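PDB 4FO0: actin-related protein 8 from Homo sapiens, which binds ATP with only low basal ATPase activity, cannot polymerise, and serves as a proposed core subunit of the INO80 chromatin-remodelling complex. Local coordinates for residues T171-L174 / A175-V179; L189-L193 / K194-Y198; Q212-K215 / E216-M220. All coordinates share one frame; numbering follows the deposited sequence.

Contact 1: residues T171-L174 / A175-V179; sequences TAVL and ADIEV
Val173 lies alongside Ile177, one helical turn on, the two side chains pointing the same way, and the nearest pair of methyl and methylene carbons, CG1 of Val173 and CG1 of Ile177, stands 4.2 Å apart. Ile177 keeps CG1 beside its own backbone N (chi1 -62°), which sets that carbon back along the helix beside Val173. The carbonyl O of Val173 takes the backbone N-H of Ile177, with N and O 2.9 Å apart. Both residues are buried, Ile177 against His42 of strand 38-47 and Met220 of helix 211-225. The segment is the early part of helix 170-187, in a chain with the actin fold, and the helix packs here on both that strand and helix 211-225; the side chain of Ile177 is about 10 Å from that of Ser24, an ATP-binding residue. Regular i to i+4 bonds carry the backbone: Ala175 N to Thr171 O, Asp176 N to Ala172 O at 3.0 Å, and Glu178 N to Leu174 O. Asp176 turns its carboxylate back along the helix, with CG beside its backbone N (chi1 -69°). Its OD1 lies 3.4 Å from Ala172 O, but both atoms are acceptors and no bond joins them. The carboxylate finds its mate off the helix: OD1 forms a salt bridge with Arg46 of strand 38-47, a buried charge thus paired with its opposite. Glu178 extends on a different side of the helix, where its chain touches Lys224 of helix 211-225.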
loop_
_atom_site.group_PDB
_atom_site.type_symbol
_atom_site.label_atom_id
_atom_site.label_comp_id
_atom_site.label_asym_id
_atom_site.label_seq_id
_atom_site.Cartn_x
_atom_site.Cartn_y
_atom_site.Cartn_z
ATOM N N THR A 171 -14.465 2.188 18.219
ATOM C CA THR A 171 -15.638 1.355 17.980
ATOM C C THR A 171 -16.223 1.562 16.595
ATOM O O THR A 171 -16.714 0.621 15.968
ATOM C CB THR A 171 -16.739 1.565 19.026
ATOM O OG1 THR A 171 -17.177 2.921 18.981
ATOM C CG2 THR A 171 -16.213 1.242 20.411
ATOM N N ALA A 172 -16.174 2.793 16.117
ATOM C CA ALA A 172 -16.723 3.079 14.808
ATOM C C ALA A 172 -15.860 2.416 13.759
ATOM O O ALA A 172 -16.377 1.887 12.781
ATOM C CB ALA A 172 -16.786 4.561 14.565
ATOM N N VAL A 173 -14.544 2.460 13.962
ATOM C CA VAL A 173 -13.612 1.888 13.000
ATOM C C VAL A 173 -13.853 0.385 12.892
ATOM O O VAL A 173 -13.882 -0.178 11.798
ATOM C CB VAL A 173 -12.140 2.114 13.399
ATOM C CG1 VAL A 173 -11.232 1.209 12.576
ATOM C CG2 VAL A 173 -11.755 3.563 13.235
ATOM N N LEU A 174 -14.027 -0.259 14.039
ATOM C CA LEU A 174 -14.226 -1.697 14.076
ATOM C C LEU A 174 -15.545 -2.084 13.416
ATOM O O LEU A 174 -15.633 -3.103 12.740
ATOM C CB LEU A 174 -14.152 -2.212 15.511
ATOM C CG LEU A 174 -12.723 -2.314 16.040
ATOM C CD1 LEU A 174 -12.730 -2.520 17.528
ATOM C CD2 LEU A 174 -12.023 -3.465 15.367
ATOM N N ALA A 175 -16.569 -1.263 13.589
ATOM C CA ALA A 175 -17.852 -1.571 12.991
ATOM C C ALA A 175 -17.764 -1.443 11.476
ATOM O O ALA A 175 -18.371 -2.230 10.732
ATOM C CB ALA A 175 -18.916 -0.669 13.542
ATOM N N ASP A 176 -16.987 -0.460 11.030
ATOM C CA ASP A 176 -16.751 -0.243 9.609
ATOM C C ASP A 176 -15.945 -1.387 9.003
ATOM O O ASP A 176 -16.256 -1.852 7.908
ATOM C CB ASP A 176 -16.059 1.101 9.371
ATOM C CG ASP A 176 -16.972 2.301 9.677
ATOM O OD1 ASP A 176 -18.186 2.078 9.893
ATOM O OD2 ASP A 176 -16.484 3.464 9.697
ATOM N N ILE A 177 -14.919 -1.847 9.714
ATOM C CA ILE A 177 -14.158 -3.007 9.269
ATOM C C ILE A 177 -15.084 -4.187 9.092
ATOM O O ILE A 177 -15.073 -4.840 8.054
ATOM C CB ILE A 177 -13.069 -3.411 10.266
ATOM C CG1 ILE A 177 -12.068 -2.273 10.415
ATOM C CG2 ILE A 177 -12.351 -4.692 9.801
ATOM C CD1 ILE A 177 -11.564 -1.815 9.117
ATOM N N GLU A 178 -15.898 -4.448 10.107
ATOM C CA GLU A 178 -16.773 -5.603 10.066
ATOM C C GLU A 178 -17.740 -5.520 8.898
ATOM O O GLU A 178 -17.931 -6.487 8.168
ATOM C CB GLU A 178 -17.541 -5.767 11.365
ATOM C CG GLU A 178 -18.622 -6.825 11.252
ATOM C CD GLU A 178 -19.141 -7.295 12.594
ATOM O OE1 GLU A 178 -18.827 -6.643 13.616
ATOM O OE2 GLU A 178 -19.859 -8.322 12.623
ATOM N N VAL A 179 -18.350 -4.362 8.716
ATOM C CA VAL A 179 -19.240 -4.189 7.584
ATOM C C VAL A 179 -18.500 -4.395 6.256
ATOM O O VAL A 179 -18.981 -5.110 5.374
ATOM C CB VAL A 179 -19.937 -2.828 7.616
ATOM C CG1 VAL A 179 -20.719 -2.590 6.328
ATOM C CG2 VAL A 179 -20.857 -2.755 8.819
#

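Contact 2: residues L189-L193 / K194-Y198; sequences LEIPL and KDLKY
Two i to i+3 backbone bonds join the segments: Asp195 N to Pro192 O at 2.9 Å, and Leu196 N to Leu193 O at 3.1 Å, the latter nearly straight at 170°. In each the donor stands above the carbonyl plane, consistent with the tight winding of a 3-10 turn. The chain enters this turn from Ile191 and Pro192, both with extended backbone angles; it starts at Leu193 and continues through 194-198. Asp195 carries the polar side of the contact. Its CG sits beside the backbone N (chi1 -68°), which brings OD2 against the proline ring, 3.7 Å from both Pro192 CD and Pro192 CG. With an alanine here, the Pro192 ring would probably be left without the OD2 contact along its CB, CG and CD atoms. On the apolar side Leu193 and Leu196 lie side by side, pointing the same way, with Leu193 CD2 3.9 Å from Leu196 CD1. The other methyl of Leu196, CD2, meets Ile191 CG2 at 4.2 Å, the two side chains crossing at about a right angle. Lys194 only grazes the ring, through its CG, before its extended chain leads away. This turn connects helix 170-187 to strand 200-205: Leu193 packs back on Ser182 and Gln186 of that helix, Ile191 reaches Ile185 and also Ile18 of strand 17-21, and Leu196 rests on Phe227 in the loop between helix 211-225 and strand 229-234.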
loop_
_atom_site.group_PDB
_atom_site.type_symbol
_atom_site.label_atom_id
_atom_site.label_comp_id
_atom_site.label_asym_id
_atom_site.label_seq_id
_atom_site.Cartn_x
_atom_site.Cartn_y
_atom_site.Cartn_z
ATOM N N LEU A 189 -16.893 -13.719 -2.269
ATOM C CA LEU A 189 -16.574 -15.098 -1.979
ATOM C C LEU A 189 -17.877 -15.869 -2.024
ATOM O O LEU A 189 -17.891 -17.097 -2.004
ATOM C CB LEU A 189 -15.934 -15.216 -0.598
ATOM C CG LEU A 189 -14.763 -14.273 -0.283
ATOM C CD1 LEU A 189 -13.926 -14.854 0.846
ATOM C CD2 LEU A 189 -13.889 -13.980 -1.504
ATOM N N GLU A 190 -18.976 -15.127 -2.081
ATOM C CA GLU A 190 -20.298 -15.729 -2.077
ATOM C C GLU A 190 -20.454 -16.738 -0.948
ATOM O O GLU A 190 -20.867 -17.873 -1.158
ATOM C CB GLU A 190 -20.579 -16.371 -3.428
ATOM C CG GLU A 190 -20.584 -15.358 -4.561
ATOM C CD GLU A 190 -20.930 -15.976 -5.901
ATOM O OE1 GLU A 190 -21.087 -17.213 -5.958
ATOM O OE2 GLU A 190 -21.041 -15.228 -6.898
ATOM N N ILE A 191 -20.124 -16.303 0.256
ATOM C CA ILE A 191 -20.277 -17.127 1.437
ATOM C C ILE A 191 -21.234 -16.441 2.385
ATOM O O ILE A 191 -20.941 -15.359 2.878
ATOM C CB ILE A 191 -18.937 -17.308 2.142
ATOM C CG1 ILE A 191 -17.959 -18.026 1.213
ATOM C CG2 ILE A 191 -19.105 -18.065 3.455
ATOM C CD1 ILE A 191 -16.612 -18.234 1.823
ATOM N N PRO A 192 -22.397 -17.059 2.628
ATOM C CA PRO A 192 -23.382 -16.504 3.559
ATOM C C PRO A 192 -22.780 -16.391 4.947
ATOM O O PRO A 192 -22.057 -17.286 5.391
ATOM C CB PRO A 192 -24.506 -17.548 3.560
ATOM C CG PRO A 192 -24.336 -18.292 2.277
ATOM C CD PRO A 192 -22.860 -18.311 2.009
ATOM N N LEU A 193 -23.093 -15.295 5.624
ATOM C CA LEU A 193 -22.476 -14.977 6.901
ATOM C C LEU A 193 -22.788 -16.008 7.971
ATOM O O LEU A 193 -21.941 -16.324 8.812
ATOM C CB LEU A 193 -22.900 -13.578 7.351
ATOM C CG LEU A 193 -22.292 -12.471 6.485
ATOM C CD1 LEU A 193 -22.547 -11.136 7.120
ATOM C CD2 LEU A 193 -20.793 -12.693 6.284
ATOM N N LYS A 194 -24.007 -16.533 7.936
ATOM C CA LYS A 194 -24.419 -17.555 8.889
ATOM C C LYS A 194 -23.540 -18.800 8.806
ATOM O O LYS A 194 -23.560 -19.625 9.719
ATOM C CB LYS A 194 -25.879 -17.939 8.657
ATOM C CG LYS A 194 -26.139 -18.552 7.290
ATOM C CD LYS A 194 -27.607 -18.891 7.131
ATOM C CE LYS A 194 -27.857 -19.736 5.890
ATOM N NZ LYS A 194 -29.170 -20.438 5.989
ATOM N N ASP A 195 -22.770 -18.933 7.721
ATOM C CA ASP A 195 -21.921 -20.112 7.515
ATOM C C ASP A 195 -20.509 -19.997 8.046
ATOM O O ASP A 195 -19.753 -20.965 7.987
ATOM C CB ASP A 195 -21.831 -20.483 6.037
ATOM C CG ASP A 195 -23.140 -20.994 5.490
ATOM O OD1 ASP A 195 -24.078 -21.195 6.297
ATOM O OD2 ASP A 195 -23.230 -21.198 4.256
ATOM N N LEU A 196 -20.134 -18.826 8.548
ATOM C CA LEU A 196 -18.741 -18.628 8.926
ATOM C C LEU A 196 -18.288 -19.594 10.020
ATOM O O LEU A 196 -17.091 -19.828 10.192
ATOM C CB LEU A 196 -18.463 -17.164 9.287
ATOM C CG LEU A 196 -18.469 -16.246 8.054
ATOM C CD1 LEU A 196 -18.240 -14.796 8.416
ATOM C CD2 LEU A 196 -17.433 -16.689 7.037
ATOM N N LYS A 197 -19.246 -20.168 10.739
ATOM C CA LYS A 197 -18.943 -21.163 11.768
ATOM C C LYS A 197 -18.176 -22.374 11.227
ATOM O O LYS A 197 -17.484 -23.059 11.985
ATOM C CB LYS A 197 -20.222 -21.628 12.462
ATOM C CG LYS A 197 -21.251 -22.241 11.537
ATOM C CD LYS A 197 -22.563 -22.443 12.288
ATOM C CE LYS A 197 -23.684 -22.927 11.380
ATOM N NZ LYS A 197 -25.027 -22.665 11.982
ATOM N N TYR A 198 -18.297 -22.634 9.928
ATOM C CA TYR A 198 -17.567 -23.730 9.299
ATOM C C TYR A 198 -16.227 -23.269 8.750
ATOM O O TYR A 198 -15.483 -24.063 8.179
ATOM C CB TYR A 198 -18.371 -24.348 8.154
ATOM C CG TYR A 198 -19.805 -24.676 8.501
ATOM C CD1 TYR A 198 -20.123 -25.352 9.675
ATOM C CD2 TYR A 198 -20.845 -24.301 7.658
ATOM C CE1 TYR A 198 -21.447 -25.654 9.994
ATOM C CE2 TYR A 198 -22.168 -24.598 7.967
ATOM C CZ TYR A 198 -22.463 -25.274 9.135
ATOM O OH TYR A 198 -23.776 -25.563 9.447
#

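Contact 3: residues Q212-K215 / E216-M220; sequences QHVK and ELVNM
Glu216 has CG beside its backbone N (chi1 -69°) and bends again at chi2, which folds the carboxylate back over the preceding turn; Gln212, its CG opposite the backbone N (chi1 -157°), bends at chi2 and stands out on the same side, its end leaning slightly forward. The two chains run side by side, with Gln212 NE2 3.9 Å from Glu216 OE2 and the amide and carboxylate planes 81° apart. Lys215 bends at chi3 and brings NZ to 4.4 Å from the same OE2, beyond a salt bridge, though its charge may still draw the carboxylate. The residues belong to helix 211-225, the connecting helix of a beta-alpha-beta unit whose strands, 200-205 and 229-234, run parallel in one sheet of the actin fold. Val214 CG1 and Val218 CG2 approach to 4.3 Å; Val218 packs on Ile230 and Val232 of strand 229-234, Val214 on Tyr209 and Trp593. Val218 N binds Val214 O at 2.9 Å. Leu217 N bonds to His213 O and, weakly, to Val214 O as well. Asn219 N donates to Lys215 O, while Asn219 OD1 accepts from Trp577 NE1 of helix 574-580.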
loop_
_atom_site.group_PDB
_atom_site.type_symbol
_atom_site.label_atom_id
_atom_site.label_comp_id
_atom_site.label_asym_id
_atom_site.label_seq_id
_atom_site.Cartn_x
_atom_site.Cartn_y
_atom_site.Cartn_z
ATOM N N GLN A 212 -3.304 -3.798 21.148
ATOM C CA GLN A 212 -4.698 -3.551 21.458
ATOM C C GLN A 212 -5.611 -3.744 20.252
ATOM O O GLN A 212 -6.674 -4.358 20.351
ATOM C CB GLN A 212 -4.879 -2.144 22.010
ATOM C CG GLN A 212 -6.140 -2.031 22.858
ATOM C CD GLN A 212 -6.930 -0.767 22.582
ATOM O OE1 GLN A 212 -6.371 0.272 22.213
ATOM N NE2 GLN A 212 -8.247 -0.851 22.758
ATOM N N HIS A 213 -5.185 -3.199 19.118
ATOM C CA HIS A 213 -5.982 -3.211 17.898
ATOM C C HIS A 213 -6.104 -4.577 17.282
ATOM O O HIS A 213 -7.170 -4.940 16.782
ATOM C CB HIS A 213 -5.380 -2.266 16.874
ATOM C CG HIS A 213 -5.509 -0.835 17.258
ATOM N ND1 HIS A 213 -4.837 0.177 16.609
ATOM C CD2 HIS A 213 -6.233 -0.245 18.237
ATOM C CE1 HIS A 213 -5.142 1.330 17.173
ATOM N NE2 HIS A 213 -5.994 1.102 18.159
ATOM N N VAL A 214 -4.993 -5.306 17.269
ATOM C CA VAL A 214 -4.995 -6.692 16.832
ATOM C C VAL A 214 -5.955 -7.492 17.715
ATOM O O VAL A 214 -6.829 -8.208 17.210
ATOM C CB VAL A 214 -3.594 -7.263 16.915
ATOM C CG1 VAL A 214 -3.581 -8.742 16.539
ATOM C CG2 VAL A 214 -2.698 -6.469 16.013
ATOM N N LYS A 215 -5.807 -7.340 19.029
ATOM C CA LYS A 215 -6.720 -7.960 19.985
ATOM C C LYS A 215 -8.169 -7.747 19.549
ATOM O O LYS A 215 -8.933 -8.698 19.396
ATOM C CB LYS A 215 -6.492 -7.375 21.374
ATOM C CG LYS A 215 -7.333 -7.990 22.476
ATOM C CD LYS A 215 -7.310 -7.140 23.752
ATOM C CE LYS A 215 -8.276 -5.959 23.662
ATOM N NZ LYS A 215 -8.116 -4.987 24.784
ATOM N N GLU A 216 -8.530 -6.489 19.330
ATOM C CA GLU A 216 -9.876 -6.118 18.916
ATOM C C GLU A 216 -10.336 -6.794 17.632
ATOM O O GLU A 216 -11.509 -7.136 17.488
ATOM C CB GLU A 216 -9.955 -4.605 18.716
ATOM C CG GLU A 216 -9.855 -3.794 19.990
ATOM C CD GLU A 216 -11.109 -3.890 20.830
ATOM O OE1 GLU A 216 -12.107 -4.466 20.340
ATOM O OE2 GLU A 216 -11.094 -3.390 21.976
ATOM N N LEU A 217 -9.417 -6.948 16.689
ATOM C CA LEU A 217 -9.739 -7.501 15.382
ATOM C C LEU A 217 -10.019 -8.980 15.528
ATOM O O LEU A 217 -11.021 -9.497 15.030
ATOM C CB LEU A 217 -8.571 -7.292 14.415
ATOM C CG LEU A 217 -8.429 -5.859 13.900
ATOM C CD1 LEU A 217 -7.121 -5.693 13.134
ATOM C CD2 LEU A 217 -9.627 -5.476 13.034
ATOM N N VAL A 218 -9.107 -9.655 16.210
ATOM C CA VAL A 218 -9.295 -11.040 16.569
ATOM C C VAL A 218 -10.645 -11.213 17.251
ATOM O O VAL A 218 -11.407 -12.127 16.933
ATOM C CB VAL A 218 -8.204 -11.505 17.527
ATOM C CG1 VAL A 218 -8.550 -12.880 18.073
ATOM C CG2 VAL A 218 -6.853 -11.499 16.824
ATOM N N ASN A 219 -10.954 -10.329 18.191
ATOM C CA ASN A 219 -12.235 -10.440 18.863
ATOM C C ASN A 219 -13.363 -10.310 17.853
ATOM O O ASN A 219 -14.357 -11.029 17.903
ATOM C CB ASN A 219 -12.372 -9.422 19.993
ATOM C CG ASN A 219 -13.689 -9.560 20.722
ATOM O OD1 ASN A 219 -13.886 -10.480 21.521
ATOM N ND2 ASN A 219 -14.611 -8.655 20.436
ATOM N N MET A 220 -13.182 -9.398 16.912
ATOM C CA MET A 220 -14.186 -9.174 15.900
ATOM C C MET A 220 -14.355 -10.428 15.040
ATOM O O MET A 220 -15.473 -10.897 14.836
ATOM C CB MET A 220 -13.830 -7.953 15.044
ATOM C CG MET A 220 -14.865 -7.678 13.988
ATOM S SD MET A 220 -14.273 -6.751 12.575
ATOM C CE MET A 220 -12.784 -7.642 12.124
#

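In the fold
From the N terminus the three contacts come in series, none nested in or crossing another, and since each spans one continuous run, each closes only local turns. Contact 1 lies early in helix 170-187; contact 2 follows in the connection from that helix to strand 200-205; contact 3 lies on helix 211-225, beyond that strand. Contacts 1 and 3, with centres 11 Å apart, touch where the two helices pack: Leu174 CD1 is 3.5 Å from Glu216 OE1, and Met220 SD is 3.6 Å from Glu178 CB. Contact 2 touches neither, its nearest atoms about 7 Å from contact 1 and about 8 Å from contact 3.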